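Local atomic coordinates of periplasmic sugar-binding protein (Chloroflexus aurantiacus, PDB entry 4RXU), a protein that binds D-glucose between its two lobes and probably serves as the solute-binding component of an ABC-type sugar transporter. Residues A[269-281]-A[289-301]. Residues are numbered along the deposited sequence; the frame is centred on the assembly and turned at random.
With BGC (beta-D-glucopyranose), chain C.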
# COMPACT_ATOMS: atom_id res chain seq x y z
N VAL A 269 3.59 -20.60 -19.04
CA VAL A 269 4.12 -19.26 -18.76
C VAL A 269 5.63 -19.34 -18.93
O VAL A 269 6.35 -19.90 -18.09
CB VAL A 269 3.74 -18.77 -17.35
CG1 VAL A 269 4.42 -17.43 -17.04
CG2 VAL A 269 2.23 -18.65 -17.25
N THR A 270 6.11 -18.81 -20.05
CA THR A 270 7.54 -18.88 -20.36
C THR A 270 8.34 -17.77 -19.71
O THR A 270 9.54 -17.91 -19.52
CB THR A 270 7.80 -18.87 -21.87
OG1 THR A 270 7.18 -17.71 -22.45
CG2 THR A 270 7.26 -20.19 -22.50
N GLU A 271 7.68 -16.68 -19.37
CA GLU A 271 8.32 -15.57 -18.68
C GLU A 271 7.23 -14.72 -18.06
O GLU A 271 6.18 -14.57 -18.65
CB GLU A 271 9.14 -14.68 -19.64
CG GLU A 271 10.07 -13.75 -18.87
CD GLU A 271 10.92 -12.83 -19.74
OE1 GLU A 271 10.77 -12.87 -20.98
OE2 GLU A 271 11.76 -12.08 -19.18
N TYR A 272 7.49 -14.15 -16.89
CA TYR A 272 6.55 -13.21 -16.31
C TYR A 272 7.30 -12.02 -15.73
O TYR A 272 8.45 -12.13 -15.26
CB TYR A 272 5.64 -13.84 -15.24
CG TYR A 272 6.37 -14.30 -14.01
CD1 TYR A 272 6.66 -13.42 -12.97
CD2 TYR A 272 6.75 -15.64 -13.86
CE1 TYR A 272 7.35 -13.85 -11.84
CE2 TYR A 272 7.43 -16.09 -12.73
CZ TYR A 272 7.74 -15.20 -11.73
OH TYR A 272 8.42 -15.66 -10.63
N PHE A 273 6.63 -10.87 -15.83
CA PHE A 273 7.02 -9.62 -15.20
C PHE A 273 6.00 -9.33 -14.12
O PHE A 273 4.80 -9.36 -14.38
CB PHE A 273 7.07 -8.51 -16.24
CG PHE A 273 8.11 -8.73 -17.29
CD1 PHE A 273 7.82 -9.46 -18.44
CD2 PHE A 273 9.38 -8.22 -17.13
CE1 PHE A 273 8.79 -9.67 -19.40
CE2 PHE A 273 10.35 -8.43 -18.08
CZ PHE A 273 10.05 -9.15 -19.22
N VAL A 274 6.44 -9.09 -12.89
CA VAL A 274 5.52 -8.89 -11.78
C VAL A 274 5.99 -7.75 -10.88
O VAL A 274 7.18 -7.61 -10.57
CB VAL A 274 5.30 -10.16 -10.91
CG1 VAL A 274 6.58 -10.61 -10.22
CG2 VAL A 274 4.16 -9.95 -9.93
N THR A 275 5.01 -6.97 -10.45
CA THR A 275 5.23 -5.77 -9.65
C THR A 275 5.03 -6.06 -8.17
O THR A 275 4.71 -7.17 -7.80
CB THR A 275 4.27 -4.65 -10.10
OG1 THR A 275 2.92 -5.03 -9.86
CG2 THR A 275 4.47 -4.34 -11.55
N GLY A 276 5.26 -5.05 -7.35
CA GLY A 276 5.02 -5.14 -5.90
C GLY A 276 5.27 -3.81 -5.21
O GLY A 276 5.47 -2.80 -5.86
N GLN A 277 5.18 -3.82 -3.89
CA GLN A 277 5.58 -2.67 -3.09
C GLN A 277 5.79 -3.09 -1.65
O GLN A 277 5.25 -4.09 -1.22
CB GLN A 277 4.54 -1.55 -3.12
CG GLN A 277 3.27 -1.85 -2.36
CD GLN A 277 2.31 -0.68 -2.38
OE1 GLN A 277 2.61 0.40 -1.87
NE2 GLN A 277 1.16 -0.88 -3.00
N ASP A 278 6.60 -2.27 -0.97
CA ASP A 278 6.91 -2.30 0.48
C ASP A 278 8.35 -2.75 0.75
O ASP A 278 8.84 -2.60 1.87
CB ASP A 278 5.97 -3.20 1.29
CG ASP A 278 4.51 -2.71 1.31
OD1 ASP A 278 4.21 -1.55 0.95
OD2 ASP A 278 3.67 -3.52 1.77
N ALA A 279 9.02 -3.33 -0.25
CA ALA A 279 10.39 -3.82 -0.06
C ALA A 279 10.49 -4.76 1.14
O ALA A 279 11.44 -4.71 1.92
CB ALA A 279 11.40 -2.68 0.03
N GLU A 280 9.52 -5.66 1.25
CA GLU A 280 9.60 -6.72 2.25
C GLU A 280 10.85 -7.56 1.95
O GLU A 280 11.19 -7.80 0.80
CB GLU A 280 8.33 -7.58 2.23
CG GLU A 280 7.07 -6.81 2.69
CD GLU A 280 7.03 -6.46 4.18
OE1 GLU A 280 7.77 -7.07 4.99
OE2 GLU A 280 6.24 -5.56 4.56
N LYS A 281 11.52 -8.03 3.00
CA LYS A 281 12.79 -8.74 2.84
C LYS A 281 12.66 -9.92 1.89
O LYS A 281 13.52 -10.12 1.03
CB LYS A 281 13.36 -9.15 4.20
CG LYS A 281 13.80 -7.94 5.01
CD LYS A 281 14.37 -8.31 6.37
CE LYS A 281 14.74 -7.11 7.20
NZ LYS A 281 15.30 -7.55 8.51
N ASP A 289 16.94 -12.90 -6.80
CA ASP A 289 16.93 -14.22 -7.38
C ASP A 289 16.15 -14.33 -8.69
O ASP A 289 16.04 -15.43 -9.25
CB ASP A 289 16.35 -15.23 -6.40
CG ASP A 289 17.21 -15.44 -5.17
OD1 ASP A 289 18.40 -15.08 -5.15
OD2 ASP A 289 16.68 -15.97 -4.18
N GLY A 290 15.61 -13.22 -9.18
CA GLY A 290 14.93 -13.21 -10.46
C GLY A 290 13.51 -13.76 -10.45
O GLY A 290 13.02 -14.20 -11.48
N ARG A 291 12.87 -13.72 -9.30
CA ARG A 291 11.51 -14.28 -9.13
C ARG A 291 10.45 -13.22 -8.99
O ARG A 291 9.27 -13.53 -9.16
CB ARG A 291 11.44 -15.21 -7.93
CG ARG A 291 12.46 -16.34 -7.94
CD ARG A 291 12.05 -17.45 -7.01
NE ARG A 291 10.92 -18.11 -7.63
CZ ARG A 291 9.99 -18.81 -6.99
NH1 ARG A 291 10.04 -18.97 -5.68
NH2 ARG A 291 9.01 -19.34 -7.70
N GLN A 292 10.85 -11.98 -8.72
CA GLN A 292 9.95 -10.85 -8.71
C GLN A 292 10.70 -9.74 -9.43
O GLN A 292 11.89 -9.62 -9.28
CB GLN A 292 9.62 -10.45 -7.28
CG GLN A 292 8.81 -9.15 -7.13
CD GLN A 292 8.37 -8.86 -5.70
OE1 GLN A 292 8.20 -9.78 -4.87
NE2 GLN A 292 8.09 -7.59 -5.42
N SER A 293 10.01 -8.96 -10.23
CA SER A 293 10.70 -8.02 -11.12
C SER A 293 11.08 -6.71 -10.45
O SER A 293 12.14 -6.14 -10.69
CB SER A 293 9.82 -7.70 -12.36
OG SER A 293 9.35 -8.88 -12.95
N MET A 294 10.19 -6.21 -9.61
CA MET A 294 10.39 -4.93 -8.97
C MET A 294 9.56 -4.82 -7.73
O MET A 294 8.58 -5.53 -7.56
CB MET A 294 10.04 -3.77 -9.89
CG MET A 294 8.56 -3.67 -10.26
SD MET A 294 7.48 -2.69 -9.10
CE MET A 294 7.55 -1.09 -9.94
N THR A 295 9.95 -3.87 -6.89
CA THR A 295 9.11 -3.43 -5.80
C THR A 295 9.19 -1.90 -5.71
O THR A 295 10.22 -1.29 -5.98
CB THR A 295 9.49 -4.07 -4.43
OG1 THR A 295 8.47 -3.82 -3.45
CG2 THR A 295 10.84 -3.56 -3.92
N VAL A 296 8.09 -1.29 -5.31
CA VAL A 296 8.07 0.13 -5.01
C VAL A 296 8.47 0.31 -3.54
O VAL A 296 7.80 -0.18 -2.62
CB VAL A 296 6.73 0.82 -5.33
CG1 VAL A 296 6.82 2.29 -4.93
CG2 VAL A 296 6.42 0.70 -6.82
N PHE A 297 9.60 0.98 -3.33
CA PHE A 297 10.15 1.21 -2.00
C PHE A 297 9.50 2.45 -1.42
O PHE A 297 9.55 3.51 -2.02
CB PHE A 297 11.67 1.42 -2.09
CG PHE A 297 12.32 1.92 -0.82
CD1 PHE A 297 12.09 1.29 0.39
CD2 PHE A 297 13.17 3.02 -0.84
CE1 PHE A 297 12.69 1.74 1.55
CE2 PHE A 297 13.77 3.48 0.32
CZ PHE A 297 13.52 2.84 1.51
N LYS A 298 8.90 2.29 -0.25
CA LYS A 298 8.26 3.36 0.51
C LYS A 298 8.99 3.46 1.85
O LYS A 298 8.91 2.54 2.66
CB LYS A 298 6.76 3.06 0.70
CG LYS A 298 6.07 2.58 -0.58
CD LYS A 298 4.56 2.70 -0.59
CE LYS A 298 3.93 1.96 0.57
NZ LYS A 298 2.46 1.90 0.36
N ASP A 299 9.77 4.52 2.03
CA ASP A 299 10.66 4.59 3.17
C ASP A 299 9.86 4.87 4.43
O ASP A 299 9.54 6.00 4.75
CB ASP A 299 11.75 5.65 2.92
CG ASP A 299 12.89 5.57 3.91
OD1 ASP A 299 12.69 5.04 5.03
OD2 ASP A 299 13.99 6.05 3.54
N VAL A 300 9.54 3.78 5.13
CA VAL A 300 8.78 3.85 6.37
C VAL A 300 9.47 4.68 7.44
O VAL A 300 8.81 5.24 8.32
CB VAL A 300 8.42 2.42 6.87
CG1 VAL A 300 7.71 2.46 8.21
CG2 VAL A 300 7.54 1.69 5.86
N ARG A 301 10.79 4.79 7.40
CA ARG A 301 11.46 5.70 8.34
C ARG A 301 10.97 7.14 8.19
O ARG A 301 10.78 7.86 9.17
CB ARG A 301 12.99 5.67 8.15
CG ARG A 301 13.59 4.28 8.27
CD ARG A 301 15.05 4.28 7.91
NE ARG A 301 15.26 4.66 6.53
CZ ARG A 301 16.44 4.73 5.93
NH1 ARG A 301 17.55 4.48 6.62
NH2 ARG A 301 16.50 5.09 4.66
C2 BGC C . -0.16 -0.02 2.46
C3 BGC C . 0.76 -0.99 1.74
C4 BGC C . 0.49 -2.40 2.25
C5 BGC C . -0.99 -2.74 2.16
C6 BGC C . -1.35 -4.07 2.79
C1 BGC C . -1.56 -0.50 2.10
O1 BGC C . -2.55 0.41 2.47
O2 BGC C . 0.09 1.31 1.98
O3 BGC C . 2.11 -0.60 2.01
O4 BGC C . 1.18 -3.33 1.39
O5 BGC C . -1.77 -1.74 2.78
O6 BGC C . -0.81 -4.18 4.12
O HOH W 1 10.06 -17.88 -10.33
O HOH W 2 9.03 0.10 1.58
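Q277 reaches across to K298, its OE1 accepting from NZ at 2.7 Å, with the ammonium above the plane of the amide carbonyl. Q277's CG stands between its backbone N and carbonyl carbon (chi1 71°), and the extended chain beyond carries the amide to the lysine; NE2 donates to P251 O, which helps keep the oxygen turned to the ammonium. A long, flexible amine suits this place: NZ also donates to O2 of the bound glucose at 2.9 Å and to O3, while D278, alongside, forms a long salt bridge through OD1 and accepts hydrogen bonds from O3 on OD1 and from O4 on OD2. A methionine in place of K298 would probably leave Q277 OE1 and glucose O2 and O3 without this donor, and D278 without the lysine's positive charge alongside. Next to this polar cluster the two backbones run in roughly the same direction (37° apart), joined by a single bridge at Q277 and V296: V296 N donates to G276 O, and D278 N to V296 O at 2.9 Å. In this periplasmic binding protein fold, 269-274 is an outermost strand of one lobe's parallel sheet, whereas 295-298 pairs in the other lobe's sheet, so the contact lies where chain passes between lobes beside the sugar cleft. Toward the strand, S293's small hydroxyl accepts from V274 N through OG at 2.9 Å, nearly straight (163°), and S293 N returns a bond to V274 O. With its backbone so engaged, V274 packs its apolar CG1 branch on Q292 CA and CG, while Y272 OH donates to R291 O at its ring's edge.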